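Local coordinates for protein adenylate kinase (PDB 2XB4) that probably catalyses the reversible transfer of the terminal phosphate of ATP to AMP, yielding two ADP, and carries a bound zinc ion, at residues T15-L19 and I211-K215; L114-K120 and H174-Y178; N134-N138 and D149-V153. All coordinates share one frame. Numbering follows the deposited sequence.

Contacts 1 and 2 lie in the P-loop core, whereas contact 3 provides two of the four zinc ligands in the LID. Along the sequence they are enclosed one within another: contact 3 falls between the segments of contact 2, and contact 2 between those of contact 1. Their centres are 19 Å (1 and 2), 20 Å (1 and 3) and 24 Å (2 and 3) apart, with nearest atoms about 7, 6 and 8 Å apart, so none touch within the chain. The side chains of Thr15, Leu114 and His135 lie about 5, 7 and 5 Å from a bound tartrate. Contacts 1 and 3 meet across subunits, since Thr15 hydrogen-bonds His135 of the second subunit.

Contact 1 of 3, residues T15-L19 and I211-K215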
loop_
_atom_site.group_PDB
_atom_site.type_symbol
_atom_site.label_atom_id
_atom_site.label_comp_id
_atom_site.label_asym_id
_atom_site.label_seq_id
_atom_site.Cartn_x
_atom_site.Cartn_y
_atom_site.Cartn_z
ATOM N N THR A 15 -22.767 0.438 1.027
ATOM C CA THR A 15 -23.386 1.143 -0.069
ATOM C C THR A 15 -24.895 1.131 0.003
ATOM O O THR A 15 -25.538 2.172 -0.160
ATOM C CB THR A 15 -22.926 0.582 -1.409
ATOM O OG1 THR A 15 -21.505 0.651 -1.450
ATOM C CG2 THR A 15 -23.480 1.439 -2.566
ATOM N N GLN A 16 -25.465 -0.050 0.221
ATOM C CA GLN A 16 -26.932 -0.212 0.325
ATOM C C GLN A 16 -27.499 0.455 1.545
ATOM O O GLN A 16 -28.535 1.118 1.449
ATOM C CB GLN A 16 -27.387 -1.696 0.294
ATOM C CG GLN A 16 -27.068 -2.434 -1.007
ATOM C CD GLN A 16 -27.636 -1.688 -2.242
ATOM O OE1 GLN A 16 -26.939 -1.571 -3.241
ATOM N NE2 GLN A 16 -28.887 -1.164 -2.162
ATOM N N GLY A 17 -26.822 0.304 2.683
ATOM C CA GLY A 17 -27.251 0.986 3.901
ATOM C C GLY A 17 -27.251 2.490 3.759
ATOM O O GLY A 17 -28.202 3.183 4.178
ATOM N N ASN A 18 -26.185 3.027 3.179
ATOM C CA ASN A 18 -26.138 4.480 2.889
ATOM C C ASN A 18 -27.322 4.940 2.061
ATOM O O ASN A 18 -27.891 5.964 2.350
ATOM C CB ASN A 18 -24.833 4.838 2.172
ATOM C CG ASN A 18 -24.650 6.334 2.015
ATOM O OD1 ASN A 18 -24.657 6.832 0.903
ATOM N ND2 ASN A 18 -24.528 7.052 3.115
ATOM N N LEU A 19 -27.695 4.184 1.032
ATOM C CA LEU A 19 -28.839 4.545 0.200
ATOM C C LEU A 19 -30.141 4.588 1.024
ATOM O O LEU A 19 -30.924 5.525 0.906
ATOM C CB LEU A 19 -28.949 3.621 -1.018
ATOM C CG LEU A 19 -27.838 3.866 -2.079
ATOM C CD1 LEU A 19 -27.857 2.636 -3.014
ATOM C CD2 LEU A 19 -27.952 5.172 -2.933
ATOM N N ILE A 211 -25.823 -2.910 -8.542
ATOM C CA ILE A 211 -26.029 -1.912 -7.436
ATOM C C ILE A 211 -27.451 -1.299 -7.599
ATOM O O ILE A 211 -28.202 -1.216 -6.613
ATOM C CB ILE A 211 -24.886 -0.745 -7.292
ATOM C CG1 ILE A 211 -23.501 -1.277 -6.853
ATOM C CG2 ILE A 211 -25.342 0.434 -6.339
ATOM C CD1 ILE A 211 -22.331 -0.246 -7.052
ATOM N N ASP A 212 -27.793 -0.916 -8.849
ATOM C CA ASP A 212 -29.114 -0.380 -9.235
ATOM C C ASP A 212 -30.293 -1.327 -9.023
ATOM O O ASP A 212 -31.299 -0.916 -8.433
ATOM C CB ASP A 212 -29.129 0.115 -10.703
ATOM C CG ASP A 212 -28.719 1.547 -10.825
ATOM O OD1 ASP A 212 -28.385 2.109 -9.767
ATOM O OD2 ASP A 212 -28.749 2.121 -11.949
ATOM N N SER A 213 -30.190 -2.559 -9.535
ATOM C CA SER A 213 -31.258 -3.539 -9.346
ATOM C C SER A 213 -31.580 -3.846 -7.833
ATOM O O SER A 213 -32.755 -3.852 -7.422
ATOM C CB SER A 213 -30.943 -4.804 -10.145
ATOM O OG SER A 213 -31.879 -5.819 -9.847
ATOM N N ILE A 214 -30.549 -4.107 -7.017
ATOM C CA ILE A 214 -30.734 -4.336 -5.569
ATOM C C ILE A 214 -31.446 -3.125 -4.922
ATOM O O ILE A 214 -32.499 -3.295 -4.287
ATOM C CB ILE A 214 -29.418 -4.618 -4.854
ATOM C CG1 ILE A 214 -28.824 -5.959 -5.334
ATOM C CG2 ILE A 214 -29.674 -4.725 -3.365
ATOM C CD1 ILE A 214 -27.277 -6.050 -5.228
ATOM N N LYS A 215 -30.897 -1.912 -5.155
ATOM C CA LYS A 215 -31.466 -0.660 -4.650
ATOM C C LYS A 215 -32.963 -0.468 -5.006
ATOM O O LYS A 215 -33.751 -0.032 -4.144
ATOM C CB LYS A 215 -30.657 0.570 -5.104
ATOM C CG LYS A 215 -31.183 1.873 -4.426
ATOM C CD LYS A 215 -30.846 3.184 -5.176
ATOM C CE LYS A 215 -31.352 3.203 -6.602
ATOM N NZ LYS A 215 -31.209 4.560 -7.181
#
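Two helical segments, 15-19 and 211-215, pack side by side here, and Gln16 reaches the backbone of helix 211-215 as well as its side chains. Their axes come no closer than 10.9 Å and cross at -49°, a separation wide enough for side chains to fill the gap; the closest CA pair, Gln16 and Lys215, is still 6.7 Å apart, and 246 Å² is buried in all.

The apolar contacts lie along this gap. Thr15 CG2 faces Ile211 CG2 at 4.3 Å, and Leu19 CD1 rests on Lys215 CG at 3.7 Å. The side chain of Lys215 contributes its near methylenes, its end leading away.

In fold terms, helix 13-24 follows the P-loop after the central strand 2-6, and helix 211-222 follows the edge strand 201-206; the contact thus joins the helix that carries Thr15 of the predicted ATP site to the C-terminal helix of the CORE domain. Thr15 OG1 also hydrogen-bonds His135 of the second subunit.

The amide of Gln16 supplies the polar element, and it contacts by packing. With chi1 and chi2 both m, its end swings nearer the other helix: CD lies 3.8 Å from Ile214 CG2 and NE2 3.6 Å from Lys215 CA. Gln16 OE1 is 3.6 Å from Ile211 O, an oxygen already accepting Lys215 N at 3.1 Å within its own helix. Gln16 NE2 is buried without a modelled partner.

Contact 2 of 3, residues L114-K120 and H174-Y178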
loop_
_atom_site.group_PDB
_atom_site.type_symbol
_atom_site.label_atom_id
_atom_site.label_comp_id
_atom_site.label_asym_id
_atom_site.label_seq_id
_atom_site.Cartn_x
_atom_site.Cartn_y
_atom_site.Cartn_z
ATOM N N LEU A 114 -25.441 -13.759 -0.163
ATOM C CA LEU A 114 -24.425 -14.037 -1.175
ATOM C C LEU A 114 -23.733 -15.360 -0.742
ATOM O O LEU A 114 -23.428 -15.507 0.440
ATOM C CB LEU A 114 -23.417 -12.827 -1.127
ATOM C CG LEU A 114 -22.518 -12.506 -2.284
ATOM C CD1 LEU A 114 -23.494 -11.995 -3.350
ATOM C CD2 LEU A 114 -21.626 -11.421 -1.946
ATOM N N PRO A 115 -23.483 -16.312 -1.671
ATOM C CA PRO A 115 -22.668 -17.413 -1.199
ATOM C C PRO A 115 -21.270 -16.982 -0.753
ATOM O O PRO A 115 -20.673 -16.067 -1.328
ATOM C CB PRO A 115 -22.606 -18.402 -2.404
ATOM C CG PRO A 115 -23.690 -17.955 -3.362
ATOM C CD PRO A 115 -23.932 -16.495 -3.071
ATOM N N ARG A 116 -20.792 -17.608 0.322
ATOM C CA ARG A 116 -19.477 -17.271 0.860
ATOM C C ARG A 116 -18.381 -17.299 -0.222
ATOM O O ARG A 116 -17.583 -16.384 -0.244
ATOM C CB ARG A 116 -19.119 -18.169 2.025
ATOM C CG ARG A 116 -17.671 -18.116 2.451
ATOM C CD ARG A 116 -17.380 -19.165 3.556
ATOM N NE ARG A 116 -16.010 -18.907 4.016
ATOM C CZ ARG A 116 -15.597 -19.228 5.228
ATOM N NH1 ARG A 116 -16.456 -19.832 6.058
ATOM N NH2 ARG A 116 -14.344 -18.986 5.580
ATOM N N GLU A 117 -18.344 -18.268 -1.151
ATOM C CA GLU A 117 -17.226 -18.333 -2.174
ATOM C C GLU A 117 -17.325 -17.057 -3.089
ATOM O O GLU A 117 -16.302 -16.480 -3.524
ATOM C CB GLU A 117 -17.214 -19.639 -3.073
ATOM C CG GLU A 117 -16.808 -20.896 -2.245
ATOM C CD GLU A 117 -16.296 -22.176 -3.068
ATOM O OE1 GLU A 117 -17.134 -23.036 -3.508
ATOM O OE2 GLU A 117 -15.035 -22.332 -3.232
ATOM N N VAL A 118 -18.538 -16.661 -3.365
ATOM C CA VAL A 118 -18.824 -15.455 -4.177
ATOM C C VAL A 118 -18.341 -14.180 -3.453
ATOM O O VAL A 118 -17.630 -13.359 -4.023
ATOM C CB VAL A 118 -20.257 -15.346 -4.637
ATOM C CG1 VAL A 118 -20.478 -13.999 -5.361
ATOM C CG2 VAL A 118 -20.634 -16.573 -5.598
ATOM N N ALA A 119 -18.738 -14.040 -2.175
ATOM C CA ALA A 119 -18.289 -12.934 -1.327
ATOM C C ALA A 119 -16.722 -12.845 -1.314
ATOM O O ALA A 119 -16.146 -11.754 -1.467
ATOM C CB ALA A 119 -18.909 -13.116 0.066
ATOM N N LYS A 120 -16.039 -13.971 -1.068
ATOM C CA LYS A 120 -14.554 -13.936 -0.990
ATOM C C LYS A 120 -13.996 -13.496 -2.331
ATOM O O LYS A 120 -13.062 -12.699 -2.391
ATOM C CB LYS A 120 -14.018 -15.322 -0.545
ATOM C CG LYS A 120 -12.493 -15.420 -0.528
ATOM C CD LYS A 120 -12.035 -16.745 -0.056
ATOM C CE LYS A 120 -10.547 -16.737 -0.082
ATOM N NZ LYS A 120 -10.048 -18.106 0.098
ATOM N N HIS A 174 -15.486 -14.426 7.582
ATOM C CA HIS A 174 -16.601 -15.227 6.979
ATOM C C HIS A 174 -16.980 -16.433 7.842
ATOM O O HIS A 174 -18.218 -16.813 7.951
ATOM C CB HIS A 174 -16.197 -15.666 5.562
ATOM C CG HIS A 174 -16.404 -14.603 4.518
ATOM N ND1 HIS A 174 -15.914 -14.719 3.233
ATOM C CD2 HIS A 174 -17.078 -13.429 4.551
ATOM C CE1 HIS A 174 -16.215 -13.625 2.534
ATOM N NE2 HIS A 174 -16.903 -12.814 3.322
ATOM N N ASP A 175 -15.979 -17.016 8.519
ATOM C CA ASP A 175 -16.239 -17.988 9.575
ATOM C C ASP A 175 -17.259 -17.531 10.566
ATOM O O ASP A 175 -18.217 -18.269 10.849
ATOM C CB ASP A 175 -14.959 -18.429 10.309
ATOM C CG ASP A 175 -14.105 -19.404 9.476
ATOM O OD1 ASP A 175 -14.509 -19.879 8.384
ATOM O OD2 ASP A 175 -13.003 -19.681 9.936
ATOM N N ILE A 176 -17.149 -16.294 11.041
ATOM C CA ILE A 176 -18.105 -15.831 11.999
ATOM C C ILE A 176 -19.419 -15.516 11.275
ATOM O O ILE A 176 -20.487 -15.899 11.741
ATOM C CB ILE A 176 -17.601 -14.559 12.714
ATOM C CG1 ILE A 176 -16.384 -14.939 13.600
ATOM C CG2 ILE A 176 -18.743 -13.897 13.581
ATOM C CD1 ILE A 176 -15.434 -13.626 13.872
ATOM N N TYR A 177 -19.340 -14.805 10.139
ATOM C CA TYR A 177 -20.596 -14.349 9.476
ATOM C C TYR A 177 -21.439 -15.596 9.087
ATOM O O TYR A 177 -22.672 -15.706 9.393
ATOM C CB TYR A 177 -20.324 -13.500 8.216
ATOM C CG TYR A 177 -21.680 -12.989 7.681
ATOM C CD1 TYR A 177 -22.292 -11.871 8.280
ATOM C CD2 TYR A 177 -22.423 -13.732 6.728
ATOM C CE1 TYR A 177 -23.557 -11.445 7.898
ATOM C CE2 TYR A 177 -23.703 -13.325 6.312
ATOM C CZ TYR A 177 -24.257 -12.170 6.910
ATOM O OH TYR A 177 -25.519 -11.745 6.535
ATOM N N TYR A 178 -20.763 -16.608 8.522
ATOM C CA TYR A 178 -21.563 -17.701 7.923
ATOM C C TYR A 178 -21.880 -18.854 8.882
ATOM O O TYR A 178 -22.495 -19.846 8.486
ATOM C CB TYR A 178 -20.859 -18.241 6.684
ATOM C CG TYR A 178 -21.007 -17.295 5.475
ATOM C CD1 TYR A 178 -22.082 -17.440 4.563
ATOM C CD2 TYR A 178 -20.054 -16.301 5.239
ATOM C CE1 TYR A 178 -22.244 -16.556 3.448
ATOM C CE2 TYR A 178 -20.129 -15.417 4.117
ATOM C CZ TYR A 178 -21.253 -15.534 3.225
ATOM O OH TYR A 178 -21.351 -14.761 2.088
HETATM O O HOH W 1 -14.532 -17.196 2.637
#
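Arg116 shapes this contact by its extended side chain, with chi1 to chi3 all t. That reach carries its guanidinium over His174 CB (NE to CB 3.6 Å) and to Asp175, where NH1 and NH2 bind the same OD1 at 3.0 and 2.9 Å in a salt bridge. The CB of Asp175 points away, yet chi1 m brings the carboxylate back. Tyr178, also m, offers one ring face to Arg116 CB, which stands 3.5 Å from the ring centroid, 10° off the normal, a CH-pi contact, while Tyr178 OH donates to Leu114 O at 2.8 Å. His174, chi1 m, brings CE1 to 3.7 Å from Ala119 CB; a water links its ND1 (2.9 Å) to Arg116 NE (2.6 Å), and His174 NE2 hydrogen-bonds Asn9 O of the P-loop region. Pro115 is the N-cap of helix 116-124, which follows core strand 108-113 and here meets the C-terminal end of helix 167-177, with helix 184-192 packed against Tyr178 through Leu185.

Contact 3 of 3, residues N134-N138 and D149-V153; sequences NHPNN and DVCRV. With ZN (zinc ion), chain B.
Two segments without regular secondary structure, 134-138 and 149-153, share one zinc ion: His135 ND1 binds it at 2.0 Å and Cys151 SG at 2.3 Å, with an ND1-Zn-SG angle of about 108°, close to the tetrahedral value. Cys129 and Cys154 complete the site.

The segments run in opposite directions, pairing His135 with Val153 (CA-CA 6.4 Å) and Asn137 with Cys151 (6.6 Å). From His135 (phi/psi -71/110) the first is extended through Pro136 (-74/129) to Asn137 (-139/135). The second is extended at Cys151 (-56/130), then turns at Arg152 (-73/-14) and Val153 (-92/-48). That turn lets Val153 N donate to Cys151 SG at 3.4 Å, an N-H...S angle of 154°, as in the zinc knuckles formed by CxxC motifs.

His135 has chi1 m (-68°) and chi2 170°; Cys151 and Val153 have chi1 t. Val153 CG1 covers one ring face of His135 at 3.6 Å from its centroid, 7° off the normal, a CH-pi contact. The Asn137 side chain (chi1 m) leaves CA sideways, its end coming back toward Cys151 and Arg152. Arg152 (chi1 p, chi2 t, chi3 m) brings CD to 3.3 Å from Pro136 O, and a water bridges Pro136 O (2.9 Å) and Arg152 NH1 (2.7 Å).

In sequence, both segments lie between strands 128-129 and 158-159, which pair with each other. Because zinc takes ND1, His135 NE2 is left to hydrogen-bond OG1 of Thr15 of the second subunit. Fe(3+) is also seen at these ligands, and the fully protein-ligated shell is consistent with a structural metal holding the LID loops together.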
loop_
_atom_site.group_PDB
_atom_site.type_symbol
_atom_site.label_atom_id
_atom_site.label_comp_id
_atom_site.label_asym_id
_atom_site.label_seq_id
_atom_site.Cartn_x
_atom_site.Cartn_y
_atom_site.Cartn_z
ATOM N N ASN A 134 -11.781 5.957 -7.206
ATOM C CA ASN A 134 -13.268 5.845 -7.267
ATOM C C ASN A 134 -13.663 4.901 -8.400
ATOM O O ASN A 134 -14.786 4.366 -8.337
ATOM C CB ASN A 134 -14.009 7.177 -7.595
ATOM C CG ASN A 134 -13.825 8.313 -6.521
ATOM O OD1 ASN A 134 -13.428 8.060 -5.374
ATOM N ND2 ASN A 134 -14.193 9.563 -6.912
ATOM N N HIS A 135 -12.796 4.700 -9.419
ATOM C CA HIS A 135 -13.199 3.943 -10.685
ATOM C C HIS A 135 -13.384 2.430 -10.408
ATOM O O HIS A 135 -12.406 1.776 -10.184
ATOM C CB HIS A 135 -12.108 4.093 -11.795
ATOM C CG HIS A 135 -11.989 5.503 -12.342
ATOM N ND1 HIS A 135 -10.952 5.893 -13.173
ATOM C CD2 HIS A 135 -12.809 6.579 -12.233
ATOM C CE1 HIS A 135 -11.099 7.178 -13.486
ATOM N NE2 HIS A 135 -12.228 7.608 -12.947
ATOM N N PRO A 136 -14.631 1.896 -10.442
ATOM C CA PRO A 136 -14.768 0.486 -9.983
ATOM C C PRO A 136 -14.220 -0.524 -10.995
ATOM O O PRO A 136 -14.557 -0.457 -12.193
ATOM C CB PRO A 136 -16.314 0.312 -9.765
ATOM C CG PRO A 136 -16.856 1.717 -9.577
ATOM C CD PRO A 136 -15.945 2.553 -10.596
ATOM N N ASN A 137 -13.359 -1.435 -10.539
ATOM C CA ASN A 137 -12.819 -2.521 -11.386
ATOM C C ASN A 137 -12.798 -3.772 -10.527
ATOM O O ASN A 137 -12.340 -3.713 -9.391
ATOM C CB ASN A 137 -11.366 -2.268 -11.850
ATOM C CG ASN A 137 -11.262 -1.073 -12.902
ATOM O OD1 ASN A 137 -11.158 0.135 -12.509
ATOM N ND2 ASN A 137 -11.255 -1.386 -14.169
ATOM N N ASN A 138 -13.249 -4.892 -11.089
ATOM C CA ASN A 138 -13.253 -6.100 -10.314
ATOM C C ASN A 138 -13.167 -7.268 -11.293
ATOM O O ASN A 138 -14.090 -7.465 -12.101
ATOM C CB ASN A 138 -14.508 -6.210 -9.423
ATOM C CG ASN A 138 -14.351 -7.272 -8.347
ATOM O OD1 ASN A 138 -14.078 -8.483 -8.672
ATOM N ND2 ASN A 138 -14.495 -6.862 -7.068
ATOM N N ASP A 149 -5.423 -5.457 -18.504
ATOM C CA ASP A 149 -4.776 -5.126 -17.227
ATOM C C ASP A 149 -5.040 -3.713 -16.772
ATOM O O ASP A 149 -4.449 -3.328 -15.807
ATOM C CB ASP A 149 -3.259 -5.264 -17.335
ATOM C CG ASP A 149 -2.814 -6.700 -17.422
ATOM O OD1 ASP A 149 -3.401 -7.547 -16.715
ATOM O OD2 ASP A 149 -1.889 -6.967 -18.213
ATOM N N VAL A 150 -5.857 -2.939 -17.486
ATOM C CA VAL A 150 -6.046 -1.507 -17.124
ATOM C C VAL A 150 -7.452 -1.102 -16.767
ATOM O O VAL A 150 -8.448 -1.817 -17.028
ATOM C CB VAL A 150 -5.454 -0.496 -18.217
ATOM C CG1 VAL A 150 -3.962 -0.770 -18.405
ATOM C CG2 VAL A 150 -6.159 -0.624 -19.580
ATOM N N CYS A 151 -7.542 0.079 -16.138
ATOM C CA CYS A 151 -8.841 0.586 -15.667
ATOM C C CYS A 151 -9.864 0.680 -16.802
ATOM O O CYS A 151 -9.540 1.256 -17.840
ATOM C CB CYS A 151 -8.632 1.987 -15.026
ATOM S SG CYS A 151 -10.218 2.669 -14.459
ATOM N N ARG A 152 -11.083 0.129 -16.622
ATOM C CA ARG A 152 -12.127 0.133 -17.657
ATOM C C ARG A 152 -12.744 1.521 -17.852
ATOM O O ARG A 152 -13.472 1.745 -18.814
ATOM C CB ARG A 152 -13.255 -0.821 -17.238
ATOM C CG ARG A 152 -13.937 -0.317 -15.902
ATOM C CD ARG A 152 -14.972 -1.295 -15.388
ATOM N NE ARG A 152 -15.812 -1.761 -16.482
ATOM C CZ ARG A 152 -16.908 -1.118 -16.860
ATOM N NH1 ARG A 152 -17.226 0.020 -16.181
ATOM N NH2 ARG A 152 -17.656 -1.593 -17.896
ATOM N N VAL A 153 -12.494 2.449 -16.925
ATOM C CA VAL A 153 -13.055 3.823 -17.041
ATOM C C VAL A 153 -12.064 4.711 -17.768
ATOM O O VAL A 153 -12.453 5.449 -18.661
ATOM C CB VAL A 153 -13.294 4.464 -15.624
ATOM C CG1 VAL A 153 -13.893 5.900 -15.761
ATOM C CG2 VAL A 153 -14.244 3.627 -14.777
HETATM ZN ZN ZN B . -9.403 4.768 -13.832
HETATM O O HOH W 2 -16.659 0.759 -13.693
#